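Local coordinates for beta-L-arabinobiosidase (Bacteroides thetaiotaomicron, PDB 5MQR), which probably hydrolyses glycosidic linkages of complex plant pectin as a beta-L-arabinobiosidase and may also act as an exo-alpha-sialidase, at residues Q451-F456 against G594-L599. Residues are numbered along the deposited sequence; the frame is centred on the assembly and turned at random.
Sequences QDKDPF and GGQEPL. With CA (calcium ion), chain J.
Gly595 meets Pro455 through its carbonyl: Gly595 O sits against CG and CD of the proline, 3.4 Å from Pro455 CD. The same ring leans on the next peptide, while Pro455 CB and CA border Glu597 CG. Exchanging the proline for an alanine, without CG and CD, would probably leave a gap against Gly595 O and the Gln596–Glu597 peptide. Gln596 runs alongside Lys453, both side chains pointing the same way; its OE1 is 3.6 Å from Lys453 CD, and one water joins this OE1 to Lys453 NZ. At Glu597 the backbone pairs once, N to Lys453 O at 2.9 Å and nearly straight (173°), although the N-H comes from above the carbonyl plane. From there the extended side chain carries OE1 to the calcium ion, 2.7 Å away. Asp452 is bidentate, its OD1 at 2.4 Å and its OD2 also hydrogen-bonded to Thr571 OG1, and its carboxylate is turned 46° from that of Glu597. With CG anti to the backbone N (chi1 -169°), Asp452 also lets OD1 accept from Asp454 N, an Asx turn that helps present Asp454 O to the metal. Another water bridges Glu597 OE1 and Asp452 O. Leu599 closes the contact, its CA-H directed at Asp452 O, 3.6 Å from CA, and its CD1 against Gln451 CB. Asp457 O and two waters complete the seven-coordinate, oxygen-only shell, which illustrates how a calcium site can tie a loop leaving one beta-strand to the loop entering its antiparallel neighbour, 600-610, in a sialidase-like carbohydrate-binding-module domain.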
ATOM      1  N   GLN A 451      -9.465 -15.460 -26.026  1.00 26.46           N
ATOM      2  CA  GLN A 451      -9.857 -16.516 -26.958  1.00 27.26           C
ATOM      3  C   GLN A 451     -10.334 -17.734 -26.169  1.00 27.17           C
ATOM      4  O   GLN A 451      -9.929 -17.916 -25.034  1.00 26.26           O
ATOM      5  CB  GLN A 451      -8.700 -16.889 -27.864  1.00 28.13           C
ATOM      6  CG  GLN A 451      -8.292 -15.791 -28.833  1.00 28.86           C
ATOM      7  CD  GLN A 451      -7.028 -16.128 -29.617  1.00 29.38           C
ATOM      8  OE1 GLN A 451      -5.982 -16.432 -29.037  1.00 29.72           O
ATOM      9  NE2 GLN A 451      -7.116 -16.066 -30.938  1.00 30.24           N
ATOM     10  N   ASP A 452     -11.234 -18.523 -26.768  1.00 27.52           N
ATOM     11  CA  ASP A 452     -11.846 -19.678 -26.126  1.00 27.62           C
ATOM     12  C   ASP A 452     -12.285 -20.748 -27.165  1.00 28.63           C
ATOM     13  O   ASP A 452     -13.275 -20.559 -27.902  1.00 28.45           O
ATOM     14  CB  ASP A 452     -13.050 -19.219 -25.300  1.00 27.51           C
ATOM     15  CG  ASP A 452     -13.606 -20.304 -24.365  1.00 27.02           C
ATOM     16  OD1 ASP A 452     -13.329 -21.505 -24.525  1.00 26.76           O
ATOM     17  OD2 ASP A 452     -14.386 -19.961 -23.461  1.00 26.81           O
ATOM     18  N   LYS A 453     -11.547 -21.857 -27.200  1.00 28.31           N
ATOM     19  CA  LYS A 453     -11.966 -23.040 -27.945  1.00 29.80           C
ATOM     20  C   LYS A 453     -12.057 -24.245 -27.032  1.00 28.50           C
ATOM     21  O   LYS A 453     -12.062 -25.370 -27.510  1.00 28.23           O
ATOM     22  CB  LYS A 453     -11.021 -23.326 -29.119  1.00 31.26           C
ATOM     23  CG  LYS A 453      -9.607 -23.658 -28.687  1.00 32.20           C
ATOM     24  CD  LYS A 453      -8.736 -24.075 -29.854  1.00 34.19           C
ATOM     25  CE  LYS A 453      -8.416 -22.938 -30.792  1.00 35.45           C
ATOM     26  NZ  LYS A 453      -7.142 -23.251 -31.506  1.00 36.61           N
ATOM     27  N   ASP A 454     -12.179 -24.004 -25.732  1.00 27.56           N
ATOM     28  CA  ASP A 454     -12.125 -25.060 -24.748  1.00 27.20           C
ATOM     29  C   ASP A 454     -13.533 -25.318 -24.269  1.00 26.80           C
ATOM     30  O   ASP A 454     -14.116 -24.448 -23.647  1.00 26.55           O
ATOM     31  CB  ASP A 454     -11.239 -24.645 -23.560  1.00 27.04           C
ATOM     32  CG  ASP A 454     -10.881 -25.831 -22.643  1.00 26.99           C
ATOM     33  OD1 ASP A 454     -11.682 -26.801 -22.565  1.00 26.11           O
ATOM     34  OD2 ASP A 454      -9.769 -25.803 -22.036  1.00 27.05           O
ATOM     35  N   PRO A 455     -14.069 -26.535 -24.490  1.00 27.11           N
ATOM     36  CA  PRO A 455     -15.407 -26.848 -23.974  1.00 27.14           C
ATOM     37  C   PRO A 455     -15.518 -26.929 -22.476  1.00 26.59           C
ATOM     38  O   PRO A 455     -16.637 -26.970 -21.962  1.00 25.72           O
ATOM     39  CB  PRO A 455     -15.693 -28.251 -24.536  1.00 27.78           C
ATOM     40  CG  PRO A 455     -14.709 -28.434 -25.641  1.00 28.21           C
ATOM     41  CD  PRO A 455     -13.495 -27.682 -25.210  1.00 27.59           C
ATOM     42  N   PHE A 456     -14.376 -27.012 -21.798  1.00 26.45           N
ATOM     43  CA  PHE A 456     -14.336 -27.233 -20.371  1.00 26.72           C
ATOM     44  C   PHE A 456     -13.714 -26.085 -19.568  1.00 26.53           C
ATOM     45  O   PHE A 456     -13.539 -26.206 -18.375  1.00 27.79           O
ATOM     46  CB  PHE A 456     -13.614 -28.561 -20.106  1.00 26.68           C
ATOM     47  CG  PHE A 456     -14.287 -29.729 -20.761  1.00 27.01           C
ATOM     48  CD1 PHE A 456     -15.445 -30.282 -20.200  1.00 27.24           C
ATOM     49  CD2 PHE A 456     -13.817 -30.228 -21.956  1.00 27.29           C
ATOM     50  CE1 PHE A 456     -16.106 -31.328 -20.811  1.00 27.61           C
ATOM     51  CE2 PHE A 456     -14.470 -31.288 -22.570  1.00 27.99           C
ATOM     52  CZ  PHE A 456     -15.611 -31.836 -21.996  1.00 27.92           C
ATOM     53  N   GLY A 594     -11.648 -34.840 -25.023  1.00 25.99           N
ATOM     54  CA  GLY A 594     -10.554 -34.207 -25.742  1.00 25.97           C
ATOM     55  C   GLY A 594     -10.983 -33.319 -26.877  1.00 26.59           C
ATOM     56  O   GLY A 594     -10.139 -32.864 -27.650  1.00 26.91           O
ATOM     57  N   GLY A 595     -12.279 -33.060 -27.003  1.00 27.42           N
ATOM     58  CA  GLY A 595     -12.789 -32.244 -28.123  1.00 28.48           C
ATOM     59  C   GLY A 595     -12.591 -30.744 -27.916  1.00 28.88           C
ATOM     60  O   GLY A 595     -12.175 -30.313 -26.836  1.00 27.94           O
ATOM     61  N   GLN A 596     -12.904 -29.979 -28.965  1.00 30.41           N
ATOM     62  CA  GLN A 596     -12.855 -28.522 -28.997  1.00 31.89           C
ATOM     63  C   GLN A 596     -14.240 -27.917 -29.208  1.00 32.71           C
ATOM     64  O   GLN A 596     -15.138 -28.582 -29.710  1.00 32.92           O
ATOM     65  CB  GLN A 596     -12.018 -28.038 -30.168  1.00 33.45           C
ATOM     66  CG  GLN A 596     -10.525 -28.206 -30.036  1.00 34.70           C
ATOM     67  CD  GLN A 596      -9.826 -27.766 -31.311  1.00 36.87           C
ATOM     68  OE1 GLN A 596     -10.136 -26.716 -31.877  1.00 38.26           O
ATOM     69  NE2 GLN A 596      -8.893 -28.570 -31.779  1.00 38.53           N
ATOM     70  N   GLU A 597     -14.376 -26.646 -28.818  1.00 32.83           N
ATOM     71  CA  GLU A 597     -15.546 -25.795 -29.085  1.00 33.94           C
ATOM     72  C   GLU A 597     -15.104 -24.969 -30.264  1.00 32.58           C
ATOM     73  O   GLU A 597     -13.918 -24.663 -30.372  1.00 31.61           O
ATOM     74  CB  GLU A 597     -15.820 -24.780 -27.924  1.00 35.93           C
ATOM     75  CG  GLU A 597     -16.900 -25.146 -26.923  1.00 37.95           C
ATOM     76  CD  GLU A 597     -17.136 -24.075 -25.812  1.00 39.20           C
ATOM     77  OE1 GLU A 597     -16.309 -23.113 -25.514  1.00 36.32           O
ATOM     78  OE2 GLU A 597     -18.238 -24.225 -25.213  1.00 42.02           O
ATOM     79  N   PRO A 598     -16.039 -24.502 -31.092  1.00 32.75           N
ATOM     80  CA  PRO A 598     -15.609 -23.529 -32.118  1.00 32.81           C
ATOM     81  C   PRO A 598     -15.106 -22.235 -31.472  1.00 31.66           C
ATOM     82  O   PRO A 598     -15.660 -21.785 -30.472  1.00 30.99           O
ATOM     83  CB  PRO A 598     -16.889 -23.267 -32.941  1.00 33.48           C
ATOM     84  CG  PRO A 598     -17.830 -24.390 -32.586  1.00 33.84           C
ATOM     85  CD  PRO A 598     -17.484 -24.778 -31.164  1.00 33.44           C
ATOM     86  N   LEU A 599     -14.076 -21.644 -32.060  1.00 31.50           N
ATOM     87  CA  LEU A 599     -13.383 -20.504 -31.462  1.00 31.20           C
ATOM     88  C   LEU A 599     -14.291 -19.303 -31.256  1.00 30.61           C
ATOM     89  O   LEU A 599     -14.987 -18.899 -32.181  1.00 30.98           O
ATOM     90  CB  LEU A 599     -12.225 -20.086 -32.361  1.00 31.97           C
ATOM     91  CG  LEU A 599     -11.323 -18.949 -31.869  1.00 32.34           C
ATOM     92  CD1 LEU A 599     -10.595 -19.352 -30.580  1.00 31.30           C
ATOM     93  CD2 LEU A 599     -10.356 -18.590 -33.003  1.00 33.00           C
TER
HETATM   94 CA    CA J1209     -15.159 -22.389 -23.166  1.00 28.68          CA
HETATM   95  O   HOH W   1     -15.857 -20.576 -26.722  1.00 24.79           O
HETATM   96  O   HOH W   2      -8.044 -24.952 -33.310  1.00 43.79           O
HETATM   97  O   HOH W   3     -16.541 -23.928 -21.828  1.00 24.56           O
HETATM   98  O   HOH W   4     -16.832 -21.023 -22.057  1.00 21.70           O